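PDB 7DH7: transcriptional regulator fur family from Xanthomonas campestris pv. campestris, which probably acts as a zinc-responsive repressor of the Fur family, binding regulatory DNA to control transcription, presumably of zinc-uptake genes. Local coordinates for the interface of chains A and B. Sequence-based numbering; all coordinates share one arbitrary frame. Chains: chain A/B, Transcriptional regulator fur family.

The interface of chains A and B. Residues chain A 38-40, 89, 93; chain B 38-40, 89, 93.
This patch of the A/B dimer is two-fold symmetric, so each contact is returned. The key piece is the amide of A:Asn93, just past helix 80-92, probably the recognition helix. It lies across the extended side chain of B:Arg38, its plane turned 84° from the guanidinium; CG is anti to the carbonyl carbon (chi1 -69°), which puts the amide beside the backbone N. A:Asn93 ND2, over the rim of the A:Phe89 ring, donates to A:Phe89 O (2.8 Å) from above that carbonyl's plane. Across the interface A:Asn93 ND2 gives an almost straight bond (174° at H) to a lone pair of B:Arg38 O (3.1 Å), at the C-terminal end of helix 24-38. Together the bonds to A:Phe89 O and B:Arg38 O fix the amide's rotation and press OD1 against the flank of the stem of B:Arg38, beside CB, CG and CD. The twin bond, B:Asn93 ND2 to A:Arg38 O, is 3.3 Å. Each arginine donates NH1 to the backbone O of its own chain's asparagine (A:Arg38 NH1 to A:Asn93 O, 3.0 Å), in the guanidinium plane and on a lone pair. Water 1 ties OD1 of both asparagines to both arginines and probably eases repulsion between A:Arg38 NH1 and B:Arg38 NH1, 5.1 Å apart. Alongside, A:Leu40 CD2 and B:Leu40 CD2 meet tightly at 3.4 Å. The patch joins the two N-terminal winged-helix DNA-binding domains and may help hold them together in the apo dimer; this structure alone does not show whether it persists on DNA.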
ATOM      1  N   ARG A  38      -6.394  -9.287   3.758  1.00 19.40           N
ATOM      2  CA  ARG A  38      -4.953  -9.463   3.636  1.00 16.58           C
ATOM      3  C   ARG A  38      -4.388 -10.569   4.517  1.00 12.26           C
ATOM      4  O   ARG A  38      -3.214 -10.926   4.356  1.00 14.63           O
ATOM      5  CB  ARG A  38      -4.228  -8.163   3.972  1.00 17.86           C
ATOM      6  CG  ARG A  38      -4.627  -7.001   3.115  1.00 23.27           C
ATOM      7  CD  ARG A  38      -3.797  -5.777   3.486  1.00 19.12           C
ATOM      8  NE  ARG A  38      -4.383  -4.577   2.931  1.00 19.02           N
ATOM      9  CZ  ARG A  38      -3.881  -3.355   3.061  1.00 20.93           C
ATOM     10  NH1 ARG A  38      -2.751  -3.155   3.730  1.00 14.32           N
ATOM     11  NH2 ARG A  38      -4.524  -2.329   2.523  1.00 15.10           N
ATOM     12  N   GLY A  39      -5.184 -11.123   5.425  1.00 16.98           N
ATOM     13  CA  GLY A  39      -4.665 -12.028   6.431  1.00 23.65           C
ATOM     14  C   GLY A  39      -3.992 -11.372   7.619  1.00 26.19           C
ATOM     15  O   GLY A  39      -3.192 -12.020   8.288  1.00 37.01           O
ATOM     16  N   LEU A  40      -4.284 -10.110   7.900  1.00 27.17           N
ATOM     17  CA  LEU A  40      -3.691  -9.404   9.030  1.00 20.91           C
ATOM     18  C   LEU A  40      -4.559  -9.572  10.266  1.00 22.22           C
ATOM     19  O   LEU A  40      -5.776  -9.730  10.179  1.00 13.88           O
ATOM     20  CB  LEU A  40      -3.548  -7.919   8.739  1.00 11.62           C
ATOM     21  CG  LEU A  40      -2.569  -7.451   7.661  1.00 17.77           C
ATOM     22  CD1 LEU A  40      -2.839  -5.974   7.378  1.00 18.67           C
ATOM     23  CD2 LEU A  40      -1.130  -7.667   8.087  1.00  8.66           C
ATOM     24  N   PHE A  89       2.457  -1.271  13.331  1.00  9.09           N
ATOM     25  CA  PHE A  89       1.665  -2.207  12.551  1.00  8.74           C
ATOM     26  C   PHE A  89       0.739  -1.463  11.600  1.00 17.58           C
ATOM     27  O   PHE A  89       0.678  -1.790  10.409  1.00 13.85           O
ATOM     28  CB  PHE A  89       0.884  -3.146  13.498  1.00  8.30           C
ATOM     29  CG  PHE A  89      -0.270  -3.879  12.851  1.00  8.10           C
ATOM     30  CD1 PHE A  89      -1.558  -3.319  12.778  1.00  8.32           C
ATOM     31  CD2 PHE A  89      -0.056  -5.125  12.284  1.00  7.91           C
ATOM     32  CE1 PHE A  89      -2.610  -4.016  12.185  1.00 17.62           C
ATOM     33  CE2 PHE A  89      -1.100  -5.827  11.701  1.00 11.60           C
ATOM     34  CZ  PHE A  89      -2.381  -5.268  11.638  1.00  8.17           C
ATOM     35  N   ASN A  93       1.392  -1.284   7.303  1.00 10.38           N
ATOM     36  CA  ASN A  93       0.348  -1.759   6.408  1.00 10.49           C
ATOM     37  C   ASN A  93      -0.369  -0.626   5.711  1.00 11.22           C
ATOM     38  O   ASN A  93      -1.365  -0.880   5.038  1.00 11.46           O
ATOM     39  CB  ASN A  93      -0.665  -2.619   7.169  1.00 12.60           C
ATOM     40  CG  ASN A  93      -0.056  -3.940   7.612  1.00 16.62           C
ATOM     41  OD1 ASN A  93       0.267  -4.781   6.785  1.00 20.33           O
ATOM     42  ND2 ASN A  93       0.143  -4.105   8.908  1.00 14.92           N
TER
ATOM     43  N   ARG B  38       5.046  -6.111   8.784  1.00 10.44           N
ATOM     44  CA  ARG B  38       3.603  -5.933   8.741  1.00  8.84           C
ATOM     45  C   ARG B  38       2.805  -6.925   9.572  1.00 12.27           C
ATOM     46  O   ARG B  38       1.635  -6.639   9.843  1.00 11.01           O
ATOM     47  CB  ARG B  38       3.095  -6.037   7.298  1.00 11.04           C
ATOM     48  CG  ARG B  38       3.555  -4.891   6.396  1.00 14.75           C
ATOM     49  CD  ARG B  38       2.942  -5.078   5.014  1.00 13.56           C
ATOM     50  NE  ARG B  38       3.627  -4.306   3.985  1.00 14.95           N
ATOM     51  CZ  ARG B  38       3.144  -4.134   2.770  1.00 15.85           C
ATOM     52  NH1 ARG B  38       1.964  -4.663   2.453  1.00 11.97           N
ATOM     53  NH2 ARG B  38       3.837  -3.445   1.878  1.00 16.86           N
ATOM     54  N   GLY B  39       3.365  -8.099   9.931  1.00 11.32           N
ATOM     55  CA  GLY B  39       2.553  -9.158  10.510  1.00  8.02           C
ATOM     56  C   GLY B  39       1.934 -10.107   9.494  1.00 11.74           C
ATOM     57  O   GLY B  39       0.765 -10.487   9.627  1.00  9.82           O
ATOM     58  N   LEU B  40       2.682 -10.490   8.457  1.00  8.70           N
ATOM     59  CA  LEU B  40       2.174 -11.377   7.410  1.00  9.14           C
ATOM     60  C   LEU B  40       3.027 -12.637   7.317  1.00 14.06           C
ATOM     61  O   LEU B  40       4.240 -12.603   7.540  1.00 10.53           O
ATOM     62  CB  LEU B  40       2.154 -10.666   6.039  1.00 12.48           C
ATOM     63  CG  LEU B  40       1.172  -9.497   5.841  1.00 18.97           C
ATOM     64  CD1 LEU B  40       1.536  -8.804   4.582  1.00 17.45           C
ATOM     65  CD2 LEU B  40      -0.262  -9.983   5.737  1.00 18.15           C
ATOM     66  N   PHE B  89      -3.561 -13.109  -1.844  1.00 18.00           N
ATOM     67  CA  PHE B  89      -2.727 -12.617  -0.752  1.00 15.66           C
ATOM     68  C   PHE B  89      -1.781 -11.544  -1.245  1.00 14.69           C
ATOM     69  O   PHE B  89      -1.661 -10.477  -0.638  1.00 15.87           O
ATOM     70  CB  PHE B  89      -1.917 -13.765  -0.126  1.00 14.23           C
ATOM     71  CG  PHE B  89      -0.709 -13.300   0.688  1.00 21.84           C
ATOM     72  CD1 PHE B  89      -0.831 -13.022   2.040  1.00 12.32           C
ATOM     73  CD2 PHE B  89       0.540 -13.145   0.100  1.00 13.80           C
ATOM     74  CE1 PHE B  89       0.261 -12.586   2.796  1.00 14.79           C
ATOM     75  CE2 PHE B  89       1.624 -12.701   0.844  1.00 21.35           C
ATOM     76  CZ  PHE B  89       1.487 -12.421   2.205  1.00 18.89           C
ATOM     77  N   ASN B  93      -2.205  -7.343  -0.491  1.00 17.74           N
ATOM     78  CA  ASN B  93      -1.126  -6.694   0.231  1.00 13.22           C
ATOM     79  C   ASN B  93      -0.292  -5.779  -0.645  1.00 14.02           C
ATOM     80  O   ASN B  93       0.698  -5.222  -0.156  1.00 15.99           O
ATOM     81  CB  ASN B  93      -0.257  -7.745   0.897  1.00 17.49           C
ATOM     82  CG  ASN B  93      -0.914  -8.301   2.117  1.00 17.81           C
ATOM     83  OD1 ASN B  93      -1.147  -7.568   3.077  1.00 15.51           O
ATOM     84  ND2 ASN B  93      -1.286  -9.578   2.072  1.00 11.83           N
TER
HETATM   85  O   HOH W   1      -0.485  -5.226   4.105  1.00 12.95           O